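Phosphodiesterase (Salpingoeca rosetta, PDB 7D7P) belongs to the HD-clan phosphodiesterases, all-helical proteins, and carries a zinc ion at a site of histidine and aspartate ligands, with a magnesium ion also bound. Local coordinates at residues A[39-44]-A[126-131]; A[50-55]-A[119-124]; A[69-74]-A[89-94]; A[133-138]-A[203-208]; A[266-271]-A[342-347]. One frame throughout, in Å; residues are numbered along the deposited sequence.

Interaction 1: residues A[39-44]-A[126-131]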
# COMPACT_ATOMS: atom_id res chain seq x y z
N ALA A 39 -1.48 -23.61 30.21
CA ALA A 39 -0.36 -23.17 31.03
C ALA A 39 -0.85 -22.29 32.18
O ALA A 39 -1.90 -21.64 32.11
CB ALA A 39 0.65 -22.40 30.18
N ALA A 40 -0.07 -22.29 33.26
CA ALA A 40 -0.40 -21.51 34.46
C ALA A 40 0.02 -20.07 34.23
O ALA A 40 1.13 -19.66 34.57
CB ALA A 40 0.27 -22.11 35.69
N MET A 41 -0.88 -19.28 33.64
CA MET A 41 -0.62 -17.88 33.37
C MET A 41 -1.88 -17.06 33.62
O MET A 41 -2.98 -17.48 33.23
CB MET A 41 -0.15 -17.64 31.93
CG MET A 41 1.08 -18.43 31.51
SD MET A 41 1.16 -18.69 29.73
CE MET A 41 1.28 -17.01 29.13
N ASP A 42 -1.72 -15.91 34.26
CA ASP A 42 -2.75 -14.88 34.33
C ASP A 42 -2.17 -13.63 33.68
O ASP A 42 -1.25 -13.01 34.22
CB ASP A 42 -3.19 -14.60 35.76
CG ASP A 42 -4.28 -13.55 35.83
OD1 ASP A 42 -5.40 -13.83 35.36
OD2 ASP A 42 -4.02 -12.45 36.36
N ALA A 43 -2.72 -13.27 32.51
CA ALA A 43 -2.13 -12.22 31.69
C ALA A 43 -2.04 -10.89 32.42
O ALA A 43 -1.09 -10.13 32.20
CB ALA A 43 -2.92 -12.07 30.39
N GLU A 44 -3.01 -10.59 33.28
CA GLU A 44 -3.06 -9.26 33.88
C GLU A 44 -2.00 -9.08 34.95
O GLU A 44 -1.43 -8.00 35.10
CB GLU A 44 -4.46 -8.99 34.44
CG GLU A 44 -5.53 -9.08 33.38
CD GLU A 44 -6.77 -8.29 33.74
OE1 GLU A 44 -6.76 -7.57 34.76
OE2 GLU A 44 -7.76 -8.38 32.99
N VAL A 126 -2.33 -13.08 24.03
CA VAL A 126 -3.37 -13.83 23.31
C VAL A 126 -3.37 -15.32 23.61
O VAL A 126 -4.37 -15.99 23.28
CB VAL A 126 -3.24 -13.60 21.78
CG1 VAL A 126 -3.31 -12.13 21.44
CG2 VAL A 126 -1.96 -14.23 21.25
N ALA A 127 -2.34 -15.91 24.21
CA ALA A 127 -2.22 -17.36 24.27
C ALA A 127 -2.43 -17.95 25.66
O ALA A 127 -2.33 -19.17 25.82
CB ALA A 127 -0.86 -17.80 23.73
N THR A 128 -2.72 -17.13 26.67
CA THR A 128 -2.75 -17.62 28.05
C THR A 128 -3.77 -18.74 28.27
O THR A 128 -3.62 -19.51 29.22
CB THR A 128 -3.04 -16.48 29.02
OG1 THR A 128 -4.33 -15.92 28.73
CG2 THR A 128 -1.98 -15.41 28.93
N GLU A 129 -4.79 -18.85 27.42
CA GLU A 129 -5.89 -19.77 27.68
C GLU A 129 -5.91 -20.99 26.76
O GLU A 129 -6.82 -21.81 26.89
CB GLU A 129 -7.23 -19.03 27.60
CG GLU A 129 -7.44 -18.03 28.74
CD GLU A 129 -8.90 -17.86 29.11
OE1 GLU A 129 -9.76 -18.47 28.44
OE2 GLU A 129 -9.19 -17.12 30.07
N PHE A 130 -4.94 -21.13 25.86
CA PHE A 130 -4.85 -22.36 25.08
C PHE A 130 -3.45 -22.97 25.01
O PHE A 130 -3.35 -24.18 24.81
CB PHE A 130 -5.38 -22.16 23.65
CG PHE A 130 -4.69 -21.07 22.86
CD1 PHE A 130 -3.49 -21.32 22.21
CD2 PHE A 130 -5.28 -19.82 22.73
CE1 PHE A 130 -2.87 -20.32 21.47
CE2 PHE A 130 -4.66 -18.83 21.99
CZ PHE A 130 -3.46 -19.08 21.36
N ILE A 131 -2.38 -22.19 25.17
CA ILE A 131 -1.04 -22.76 25.14
C ILE A 131 -0.82 -23.63 26.37
O ILE A 131 -1.31 -23.34 27.47
CB ILE A 131 0.03 -21.65 25.05
CG1 ILE A 131 1.36 -22.23 24.58
CG2 ILE A 131 0.21 -20.93 26.38
CD1 ILE A 131 2.45 -21.19 24.38
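The irregular segment A39 to D42 and the start of helix 43-47 dock A39, M41 and A43 against T128 and I131 in the turn joining helix 109-126 to helix 133-145, and show how a chain largely without regular structure can be fastened to a helical body. One backbone bond ties A39 to the turn: A39 N donates to I131 O over 2.8 Å, close to straight at 157° and in the carbonyl plane. Beside it A39 CB rests 4.1 Å from I131 CG2. The chain then reverses in an inverse gamma turn centred on A40, closed by a weak bond from M41 N to A39 O, and M41 follows, its side chain directed at T128 and I131.

The methionine bends at chi3 (62°), which puts its CE 3.6 Å from T128 CG2. M41 SD lies 4.1 Å from I131 CG2, the branch methyl, and the thioether thus bridges two residues of the same turn. T128 uses only its methyl here, for CG2 also receives A43 CB at the beginning of helix 43-47. Outside the pair, A40 N is bonded to the carboxylate of E133, M41 packs on L136, and I131 reaches L252 of helix 245-260. Within the turn, A127 O accepts from both F130 N and I131 N, the latter at 3.1 Å.

Interaction 2: residues A[50-55]-A[119-124]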
# COMPACT_ATOMS: atom_id res chain seq x y z
N SER A 50 7.19 -4.68 35.36
CA SER A 50 8.03 -3.75 34.62
C SER A 50 8.67 -4.40 33.40
O SER A 50 9.16 -3.70 32.52
CB SER A 50 9.11 -3.17 35.53
OG SER A 50 9.95 -4.19 36.04
N LEU A 51 8.69 -5.74 33.35
CA LEU A 51 9.17 -6.45 32.18
C LEU A 51 8.23 -6.30 30.98
O LEU A 51 8.67 -6.43 29.84
CB LEU A 51 9.35 -7.93 32.51
CG LEU A 51 9.96 -8.86 31.46
CD1 LEU A 51 11.43 -8.54 31.26
CD2 LEU A 51 9.77 -10.32 31.86
N PHE A 52 6.95 -6.02 31.22
CA PHE A 52 5.95 -5.95 30.15
C PHE A 52 5.96 -4.54 29.55
O PHE A 52 5.30 -3.63 30.04
CB PHE A 52 4.57 -6.32 30.68
CG PHE A 52 3.62 -6.79 29.61
CD1 PHE A 52 2.82 -5.88 28.93
CD2 PHE A 52 3.54 -8.13 29.27
CE1 PHE A 52 1.95 -6.31 27.95
CE2 PHE A 52 2.68 -8.56 28.29
CZ PHE A 52 1.88 -7.65 27.62
N THR A 53 6.72 -4.38 28.47
CA THR A 53 6.77 -3.10 27.77
C THR A 53 7.07 -3.36 26.30
O THR A 53 8.07 -4.00 25.96
CB THR A 53 7.82 -2.16 28.38
OG1 THR A 53 8.08 -1.07 27.48
CG2 THR A 53 9.12 -2.90 28.67
N TRP A 54 6.19 -2.87 25.42
CA TRP A 54 6.37 -3.03 23.98
C TRP A 54 7.48 -2.15 23.42
O TRP A 54 7.86 -2.33 22.26
CB TRP A 54 5.05 -2.75 23.26
CG TRP A 54 3.99 -3.78 23.53
CD1 TRP A 54 3.10 -3.79 24.55
CD2 TRP A 54 3.73 -4.95 22.75
NE1 TRP A 54 2.29 -4.90 24.47
CE2 TRP A 54 2.65 -5.63 23.37
CE3 TRP A 54 4.29 -5.51 21.60
CZ2 TRP A 54 2.13 -6.82 22.87
CZ3 TRP A 54 3.77 -6.69 21.10
CH2 TRP A 54 2.70 -7.33 21.73
N ASP A 55 7.99 -1.21 24.20
CA ASP A 55 9.08 -0.33 23.78
C ASP A 55 10.45 -0.94 24.03
O ASP A 55 11.46 -0.25 23.83
CB ASP A 55 8.97 1.02 24.50
CG ASP A 55 7.81 1.86 24.00
OD1 ASP A 55 7.07 1.40 23.10
OD2 ASP A 55 7.63 2.98 24.52
N THR A 119 8.15 -12.44 21.87
CA THR A 119 7.35 -13.66 22.01
C THR A 119 6.67 -13.71 23.37
O THR A 119 5.51 -14.13 23.49
CB THR A 119 8.22 -14.90 21.79
OG1 THR A 119 8.79 -14.86 20.48
CG2 THR A 119 7.39 -16.17 21.95
N TYR A 120 7.38 -13.28 24.41
CA TYR A 120 6.79 -13.22 25.75
C TYR A 120 5.63 -12.23 25.79
O TYR A 120 4.63 -12.47 26.47
CB TYR A 120 7.88 -12.86 26.76
CG TYR A 120 7.44 -11.99 27.91
CD1 TYR A 120 6.83 -12.53 29.03
CD2 TYR A 120 7.68 -10.62 27.89
CE1 TYR A 120 6.44 -11.73 30.09
CE2 TYR A 120 7.30 -9.82 28.95
CZ TYR A 120 6.68 -10.38 30.04
OH TYR A 120 6.31 -9.57 31.10
N LEU A 121 5.74 -11.12 25.05
CA LEU A 121 4.65 -10.16 25.00
C LEU A 121 3.45 -10.72 24.24
O LEU A 121 2.30 -10.56 24.66
CB LEU A 121 5.12 -8.85 24.37
CG LEU A 121 6.18 -8.02 25.10
CD1 LEU A 121 6.66 -6.89 24.21
CD2 LEU A 121 5.64 -7.48 26.41
N LEU A 122 3.71 -11.40 23.11
CA LEU A 122 2.62 -11.89 22.28
C LEU A 122 1.86 -13.03 22.96
O LEU A 122 0.63 -13.07 22.92
CB LEU A 122 3.17 -12.35 20.92
CG LEU A 122 3.66 -11.24 19.98
CD1 LEU A 122 4.50 -11.83 18.86
CD2 LEU A 122 2.48 -10.46 19.42
N LEU A 123 2.58 -13.96 23.59
CA LEU A 123 1.92 -15.09 24.23
C LEU A 123 1.12 -14.64 25.45
O LEU A 123 0.03 -15.16 25.70
CB LEU A 123 2.95 -16.15 24.64
CG LEU A 123 3.73 -16.85 23.53
CD1 LEU A 123 4.70 -17.85 24.13
CD2 LEU A 123 2.79 -17.53 22.53
N THR A 124 1.65 -13.68 26.21
CA THR A 124 0.91 -13.14 27.34
C THR A 124 -0.38 -12.46 26.89
O THR A 124 -1.39 -12.50 27.60
CB THR A 124 1.79 -12.16 28.12
OG1 THR A 124 2.99 -12.82 28.54
CG2 THR A 124 1.05 -11.63 29.34
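L121 lies among W54, F52 and T53, and following it outward from the backbone meets these three loop residues in turn. Its CB sits over the six-membered ring of W54, 3.9 Å from the centroid. CG lies anti to the carbonyl carbon (chi1 -65°), and beyond it the two methyls part: CD1 goes to T53 O and lies above W54 toward its rim, 3.8 Å from CE3, while CD2 settles over the centre of the F52 ring, 3.6 Å from the centroid.

The arrangement pins a loop without regular structure, the link from helix 43-47 to helix 63-76, onto helix 109-126 of the phosphodiesterase domain; an ST turn, D55 N to T53 OG1, follows within the loop. F52 also points its edge at the face of Y120 in an offset edge-to-face pair, planes at 71°, with Y120 OH in the plane of F52 and 3.6 Å from its CD2. T124 CG2 meets F52 CE2 tip to tip, and T124 OG1 is turned back to Y120 O at 2.7 Å. L51 CD2 lies over the face of Y120, 3.6 Å from CZ, and L122 CD2 meets the edge of W54 at CH2.

Interaction 3: residues A[69-74]-A[89-94]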
# COMPACT_ATOMS: atom_id res chain seq x y z
N VAL A 69 17.09 -10.06 31.65
CA VAL A 69 15.83 -10.08 30.92
C VAL A 69 15.43 -11.51 30.58
O VAL A 69 14.28 -11.92 30.77
CB VAL A 69 15.92 -9.21 29.65
CG1 VAL A 69 14.69 -9.43 28.77
CG2 VAL A 69 16.06 -7.75 30.02
N CYS A 70 16.38 -12.31 30.09
CA CYS A 70 16.08 -13.69 29.72
C CYS A 70 15.66 -14.50 30.94
O CYS A 70 14.69 -15.26 30.88
CB CYS A 70 17.30 -14.33 29.04
SG CYS A 70 17.79 -13.54 27.49
N VAL A 71 16.37 -14.34 32.05
CA VAL A 71 16.02 -15.06 33.27
C VAL A 71 14.66 -14.61 33.79
O VAL A 71 13.86 -15.42 34.26
CB VAL A 71 17.13 -14.89 34.33
CG1 VAL A 71 16.70 -15.50 35.66
CG2 VAL A 71 18.43 -15.50 33.84
N ARG A 72 14.39 -13.30 33.73
CA ARG A 72 13.12 -12.79 34.23
C ARG A 72 11.94 -13.32 33.41
O ARG A 72 10.87 -13.58 33.97
CB ARG A 72 13.12 -11.26 34.22
CG ARG A 72 13.73 -10.64 35.46
CD ARG A 72 13.47 -9.14 35.50
NE ARG A 72 12.06 -8.81 35.71
CZ ARG A 72 11.58 -7.57 35.74
NH1 ARG A 72 12.39 -6.54 35.55
NH2 ARG A 72 10.28 -7.37 35.93
N VAL A 73 12.12 -13.46 32.10
CA VAL A 73 11.05 -14.03 31.27
C VAL A 73 10.72 -15.44 31.73
O VAL A 73 9.55 -15.80 31.92
CB VAL A 73 11.44 -13.99 29.78
CG1 VAL A 73 10.47 -14.83 28.96
CG2 VAL A 73 11.48 -12.56 29.27
N PHE A 74 11.76 -16.27 31.91
CA PHE A 74 11.55 -17.63 32.40
C PHE A 74 10.94 -17.64 33.80
O PHE A 74 10.06 -18.45 34.09
CB PHE A 74 12.88 -18.40 32.40
CG PHE A 74 13.26 -18.96 31.06
CD1 PHE A 74 13.72 -18.14 30.05
CD2 PHE A 74 13.17 -20.33 30.82
CE1 PHE A 74 14.09 -18.66 28.82
CE2 PHE A 74 13.53 -20.85 29.60
CZ PHE A 74 13.99 -20.02 28.59
N LYS A 89 21.88 -24.44 35.31
CA LYS A 89 21.87 -24.93 33.94
C LYS A 89 21.21 -23.92 33.00
O LYS A 89 21.64 -23.76 31.85
CB LYS A 89 21.17 -26.28 33.86
CG LYS A 89 21.85 -27.37 34.67
CD LYS A 89 21.28 -28.74 34.36
CE LYS A 89 22.01 -29.82 35.15
NZ LYS A 89 21.64 -31.18 34.68
N LEU A 90 20.17 -23.24 33.48
CA LEU A 90 19.55 -22.19 32.67
C LEU A 90 20.55 -21.09 32.33
O LEU A 90 20.63 -20.65 31.17
CB LEU A 90 18.34 -21.61 33.40
CG LEU A 90 17.65 -20.43 32.71
CD1 LEU A 90 16.95 -20.87 31.44
CD2 LEU A 90 16.67 -19.74 33.65
N ARG A 91 21.34 -20.65 33.31
CA ARG A 91 22.32 -19.60 33.05
C ARG A 91 23.47 -20.12 32.19
O ARG A 91 24.00 -19.37 31.35
CB ARG A 91 22.84 -19.04 34.37
CG ARG A 91 21.78 -18.31 35.17
CD ARG A 91 22.32 -17.78 36.49
NE ARG A 91 21.31 -17.03 37.22
CZ ARG A 91 21.03 -15.75 37.00
NH1 ARG A 91 21.68 -15.08 36.07
NH2 ARG A 91 20.09 -15.14 37.71
N LYS A 92 23.87 -21.37 32.38
CA LYS A 92 24.90 -21.96 31.53
C LYS A 92 24.40 -22.13 30.10
O LYS A 92 25.14 -21.88 29.14
CB LYS A 92 25.36 -23.30 32.10
CG LYS A 92 26.53 -23.93 31.36
CD LYS A 92 27.75 -23.04 31.36
CE LYS A 92 28.26 -22.79 32.78
NZ LYS A 92 29.35 -21.78 32.81
N TRP A 93 23.14 -22.55 29.94
CA TRP A 93 22.54 -22.63 28.61
C TRP A 93 22.47 -21.25 27.96
O TRP A 93 22.82 -21.10 26.78
CB TRP A 93 21.16 -23.26 28.71
CG TRP A 93 20.34 -23.18 27.46
CD1 TRP A 93 20.45 -23.96 26.35
CD2 TRP A 93 19.26 -22.27 27.20
NE1 TRP A 93 19.52 -23.59 25.41
CE2 TRP A 93 18.78 -22.55 25.90
CE3 TRP A 93 18.66 -21.24 27.93
CZ2 TRP A 93 17.72 -21.84 25.33
CZ3 TRP A 93 17.62 -20.53 27.36
CH2 TRP A 93 17.16 -20.84 26.07
N LEU A 94 22.05 -20.24 28.71
CA LEU A 94 22.01 -18.88 28.19
C LEU A 94 23.38 -18.44 27.68
O LEU A 94 23.49 -17.85 26.60
CB LEU A 94 21.50 -17.91 29.26
CG LEU A 94 20.00 -17.91 29.54
CD1 LEU A 94 19.67 -16.98 30.69
CD2 LEU A 94 19.26 -17.51 28.28
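The first shell between helices 63-76 and 87-99 is a row of carbon contacts: C70 and V71 against L94, F74 against L90 and W93. L94 CD2 meets C70 CB at 3.8 Å, and L94 CD1 lies between that atom and V71 CG2, 3.7 Å from the latter. F74 takes L90 CD1 over one face, 4.0 Å from the ring centroid and displaced toward the rim. The outer end of the same ring, CZ, approaches W93 CZ3 at 3.9 Å, the two ring planes inclined at 66°. R91, on the exposed side, stretches out from CG to NE (chi2 and chi3 both near 180°), and its guanidinium has V71 CG2 over one face, 4.0 Å from NH1.

A step further out, the geometry is set by the segments 69-74 and 89-94, whose axes make 135° and come within 11.0 Å, a separation bridged by side chains from both helices. The short helix 79-82 lies in the connection between them, touching F74 through V79 and I80 and L90 through I80. Behind, C70 rests on W109, V113 and L116 of helix 109-126, while F74 meets L140 and W93 and L94 meet L144, all on helix 133-145. Chemically the pairing is apolar apart from the R91 end group, which is consistent with a fit governed mainly by shape and burial; a valine methyl lies over the flat cation of this otherwise exposed residue.

Interaction 4: residues A[133-138]-A[203-208]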
# COMPACT_ATOMS: atom_id res chain seq x y z
N GLU A 133 1.80 -25.78 29.10
CA GLU A 133 3.02 -25.46 29.83
C GLU A 133 4.26 -25.88 29.05
O GLU A 133 5.25 -25.14 29.00
CB GLU A 133 3.00 -26.13 31.20
CG GLU A 133 3.94 -25.50 32.21
CD GLU A 133 3.49 -24.12 32.63
OE1 GLU A 133 2.27 -23.93 32.81
OE2 GLU A 133 4.35 -23.23 32.78
N VAL A 134 4.22 -27.06 28.43
CA VAL A 134 5.37 -27.53 27.67
C VAL A 134 5.58 -26.67 26.43
O VAL A 134 6.71 -26.30 26.09
CB VAL A 134 5.20 -29.02 27.31
CG1 VAL A 134 6.22 -29.44 26.26
CG2 VAL A 134 5.34 -29.88 28.56
N GLU A 135 4.49 -26.30 25.74
CA GLU A 135 4.60 -25.45 24.56
C GLU A 135 5.11 -24.06 24.92
O GLU A 135 5.81 -23.43 24.11
CB GLU A 135 3.26 -25.37 23.84
CG GLU A 135 2.80 -26.68 23.22
CD GLU A 135 1.32 -26.69 22.88
OE1 GLU A 135 0.61 -25.73 23.26
OE2 GLU A 135 0.87 -27.66 22.23
N LEU A 136 4.78 -23.56 26.11
CA LEU A 136 5.29 -22.27 26.54
C LEU A 136 6.80 -22.31 26.71
O LEU A 136 7.52 -21.42 26.23
CB LEU A 136 4.61 -21.84 27.84
CG LEU A 136 5.09 -20.51 28.44
CD1 LEU A 136 4.82 -19.36 27.49
CD2 LEU A 136 4.42 -20.28 29.80
N LEU A 137 7.31 -23.34 27.40
CA LEU A 137 8.75 -23.51 27.53
C LEU A 137 9.41 -23.67 26.16
O LEU A 137 10.50 -23.14 25.92
CB LEU A 137 9.06 -24.72 28.41
CG LEU A 137 10.52 -25.15 28.54
CD1 LEU A 137 11.34 -24.07 29.23
CD2 LEU A 137 10.63 -26.47 29.29
N ALA A 138 8.75 -24.39 25.25
CA ALA A 138 9.31 -24.58 23.91
C ALA A 138 9.38 -23.27 23.14
O ALA A 138 10.32 -23.07 22.35
CB ALA A 138 8.47 -25.60 23.13
N PHE A 203 8.77 -34.02 25.99
CA PHE A 203 9.89 -33.61 25.16
C PHE A 203 9.57 -33.77 23.68
O PHE A 203 9.99 -32.96 22.86
CB PHE A 203 11.15 -34.41 25.53
CG PHE A 203 12.33 -34.10 24.65
CD1 PHE A 203 13.07 -32.95 24.84
CD2 PHE A 203 12.69 -34.96 23.62
CE1 PHE A 203 14.16 -32.66 24.03
CE2 PHE A 203 13.77 -34.68 22.81
CZ PHE A 203 14.51 -33.53 23.02
N LYS A 204 8.82 -34.83 23.33
CA LYS A 204 8.43 -35.02 21.94
C LYS A 204 7.60 -33.85 21.43
O LYS A 204 7.77 -33.40 20.29
CB LYS A 204 7.66 -36.33 21.78
CG LYS A 204 8.54 -37.58 21.86
CD LYS A 204 7.73 -38.85 21.62
CE LYS A 204 7.34 -38.99 20.16
NZ LYS A 204 8.52 -39.24 19.28
N ARG A 205 6.68 -33.34 22.26
CA ARG A 205 5.89 -32.18 21.86
C ARG A 205 6.75 -30.92 21.83
O ARG A 205 6.65 -30.11 20.90
CB ARG A 205 4.70 -32.01 22.79
CG ARG A 205 3.83 -30.80 22.50
CD ARG A 205 3.21 -30.86 21.12
NE ARG A 205 2.28 -29.76 20.89
CZ ARG A 205 1.63 -29.54 19.75
NH1 ARG A 205 1.81 -30.35 18.71
NH2 ARG A 205 0.81 -28.51 19.64
N LEU A 206 7.62 -30.75 22.84
CA LEU A 206 8.52 -29.61 22.86
C LEU A 206 9.43 -29.60 21.64
O LEU A 206 9.66 -28.54 21.03
CB LEU A 206 9.35 -29.62 24.14
CG LEU A 206 10.45 -28.56 24.23
CD1 LEU A 206 10.30 -27.74 25.51
CD2 LEU A 206 11.84 -29.19 24.17
N ARG A 207 9.97 -30.76 21.27
CA ARG A 207 10.84 -30.84 20.09
C ARG A 207 10.06 -30.51 18.82
O ARG A 207 10.56 -29.79 17.95
CB ARG A 207 11.47 -32.23 20.00
CG ARG A 207 12.31 -32.47 18.76
CD ARG A 207 13.31 -33.60 18.98
NE ARG A 207 13.97 -34.03 17.75
CZ ARG A 207 15.00 -33.41 17.19
NH1 ARG A 207 15.50 -32.32 17.74
NH2 ARG A 207 15.53 -33.88 16.06
N ALA A 208 8.84 -31.03 18.70
CA ALA A 208 8.02 -30.75 17.52
C ALA A 208 7.69 -29.26 17.42
O ALA A 208 7.68 -28.70 16.32
CB ALA A 208 6.75 -31.58 17.55
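The guanidinium of R205 receives E135 at its edge, nearly in its own plane, in a salt bridge whose two bonds converge on one oxygen. R205 NE reaches E135 OE2 at 2.9 Å, on the anti lone pair of that oxygen; NH2 reaches the same OE2 at 2.7 Å but comes from above the carboxylate plane, the two flat groups being turned 46° apart. A bend at chi2 (62°) swings R205 CD round, and from there the chain runs on to present this side-on pair of nitrogens. E135 OE1 has a second cation, R248, so the carboxylate is shared between two arginines, which would favour its charged form.

Alongside, L206 supplies the apolar half. Its CD1 lies 3.7 Å from A138 CB and 4.0 Å from L137 CG, while V134 CG1 rests 3.8 Å from L206 CB, these last two side chains crossing at about a right angle. Small A138 permits a close approach, CA to CA 5.2 Å from L206.

The axes of segments 133-138 and 203-208 make 42° and approach to 8.8 Å. Helix 245-260 lies against the salt bridge through R248, L249 and L252, V134 touches F83 in a loop, and A138 continues onto V209 and I210 of helix 200-215.

Interaction 5: residues A[266-271]-A[342-347]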
# COMPACT_ATOMS: atom_id res chain seq x y z
N LYS A 266 8.01 -1.58 16.65
CA LYS A 266 8.74 -0.89 17.70
C LYS A 266 8.72 0.62 17.45
O LYS A 266 8.36 1.07 16.36
CB LYS A 266 10.18 -1.40 17.76
CG LYS A 266 10.31 -2.82 18.30
CD LYS A 266 9.96 -2.89 19.77
CE LYS A 266 10.12 -4.30 20.32
NZ LYS A 266 9.91 -4.33 21.80
N PRO A 267 9.08 1.43 18.45
CA PRO A 267 9.20 2.87 18.21
C PRO A 267 10.17 3.16 17.07
O PRO A 267 11.07 2.37 16.78
CB PRO A 267 9.74 3.41 19.55
CG PRO A 267 9.23 2.43 20.55
CD PRO A 267 9.24 1.09 19.88
N PHE A 268 9.97 4.31 16.41
CA PHE A 268 10.65 4.56 15.14
C PHE A 268 12.17 4.58 15.31
O PHE A 268 12.90 4.12 14.42
CB PHE A 268 10.19 5.86 14.51
CG PHE A 268 10.86 6.15 13.19
CD1 PHE A 268 10.49 5.46 12.05
CD2 PHE A 268 11.88 7.09 13.11
CE1 PHE A 268 11.12 5.71 10.84
CE2 PHE A 268 12.50 7.35 11.90
CZ PHE A 268 12.13 6.65 10.77
N GLU A 269 12.66 5.11 16.43
CA GLU A 269 14.10 5.09 16.67
C GLU A 269 14.62 3.66 16.71
O GLU A 269 15.72 3.37 16.22
CB GLU A 269 14.44 5.82 17.96
CG GLU A 269 15.94 6.05 18.15
CD GLU A 269 16.26 6.86 19.38
OE1 GLU A 269 16.29 6.28 20.49
OE2 GLU A 269 16.49 8.08 19.25
N SER A 270 13.83 2.74 17.27
CA SER A 270 14.20 1.33 17.23
C SER A 270 14.06 0.77 15.82
O SER A 270 14.91 -0.01 15.37
CB SER A 270 13.34 0.54 18.22
OG SER A 270 13.45 -0.86 18.00
N ASN A 271 12.99 1.16 15.11
CA ASN A 271 12.80 0.72 13.73
C ASN A 271 13.99 1.12 12.86
O ASN A 271 14.48 0.31 12.06
CB ASN A 271 11.50 1.31 13.18
CG ASN A 271 11.05 0.65 11.88
OD1 ASN A 271 10.00 0.99 11.33
ND2 ASN A 271 11.84 -0.30 11.38
N ASP A 342 1.63 1.90 11.20
CA ASP A 342 1.27 3.06 10.39
C ASP A 342 2.12 4.28 10.75
O ASP A 342 2.55 5.02 9.86
CB ASP A 342 -0.22 3.37 10.56
CG ASP A 342 -1.10 2.40 9.80
OD1 ASP A 342 -0.57 1.64 8.97
OD2 ASP A 342 -2.33 2.40 10.04
N ALA A 343 2.37 4.50 12.04
CA ALA A 343 3.21 5.62 12.45
C ALA A 343 4.61 5.50 11.87
O ALA A 343 5.18 6.49 11.38
CB ALA A 343 3.26 5.72 13.97
N ASN A 344 5.19 4.29 11.90
CA ASN A 344 6.50 4.09 11.29
C ASN A 344 6.43 4.24 9.78
O ASN A 344 7.33 4.82 9.16
CB ASN A 344 7.05 2.71 11.67
CG ASN A 344 7.42 2.61 13.13
OD1 ASN A 344 7.81 3.60 13.76
ND2 ASN A 344 7.32 1.40 13.69
N LEU A 345 5.37 3.71 9.16
CA LEU A 345 5.21 3.86 7.71
C LEU A 345 5.12 5.33 7.32
O LEU A 345 5.73 5.75 6.32
CB LEU A 345 3.97 3.10 7.24
CG LEU A 345 3.65 3.18 5.75
CD1 LEU A 345 4.81 2.64 4.92
CD2 LEU A 345 2.37 2.42 5.44
N ALA A 346 4.37 6.13 8.09
CA ALA A 346 4.28 7.56 7.80
C ALA A 346 5.62 8.25 7.98
O ALA A 346 5.93 9.21 7.27
CB ALA A 346 3.23 8.20 8.70
N GLU A 347 6.44 7.78 8.93
CA GLU A 347 7.75 8.38 9.13
C GLU A 347 8.69 8.07 7.97
O GLU A 347 9.39 8.96 7.48
CB GLU A 347 8.35 7.90 10.46
CG GLU A 347 9.34 8.88 11.07
CD GLU A 347 8.65 10.04 11.76
OE1 GLU A 347 7.93 9.81 12.75
OE2 GLU A 347 8.83 11.19 11.30
O HOH W 1 6.93 5.08 16.26
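Polar grip comes first between K266 and N344. N344 ND2 donates to K266 O over 2.9 Å, almost straight at 169°, with the acceptor close to the amide plane and the donor nearly along the C=O axis. The same ND2 is also bonded to P264 O, so one amide nitrogen holds two carbonyls of a single loop. The other end, OD1, accepts from a water at 3.0 Å that also receives a weak bond from F268 N, the first residue of helix 268-291 after P267 at its N-cap position.

Ring contacts form the second group. E347 CG stands over the centre of the F268 ring, 3.4 Å from the centroid and only 4° off the normal, a CH-pi contact set by CG being anti to the backbone N (chi1 -154°). N344 OD1 lies at the edge of that ring, in its plane, 3.7 Å from F268 CD1. W348 meets F268 edge-to-face.

Plain packing completes the set: N271 OD1 touches N344 CB at 3.4 Å, while OD1 accepts a hydrogen bond from W348 NE1. Together these fasten the start of helix 268-291 to helix 336-359, in the helical phosphodiesterase fold where the preceding helix, 245-260, ends on the zinc ligand D260.

The five contacts illustrate how contact chemistry varies across a helical domain. Interactions 2, 3 and 4 are the buried ones, whereas interactions 1 and 5 are only partly buried. Interactions 1 and 2 both fasten N-terminal loops, and touch where A43 meets T124; interaction 1 also meets interaction 4 through A40 and E133 and through M41 and L136. Interactions 2 and 3 share V73 against L51 and Y120, and both mix aliphatic carbons with aromatic rings. Burial does not exclude charge, for 4 adds a salt bridge, while 5 uses an amide with a water. Interaction 5, bonded to interaction 2 through K266 and W54 O, lies opposite interaction 4, centres about 34 Å apart.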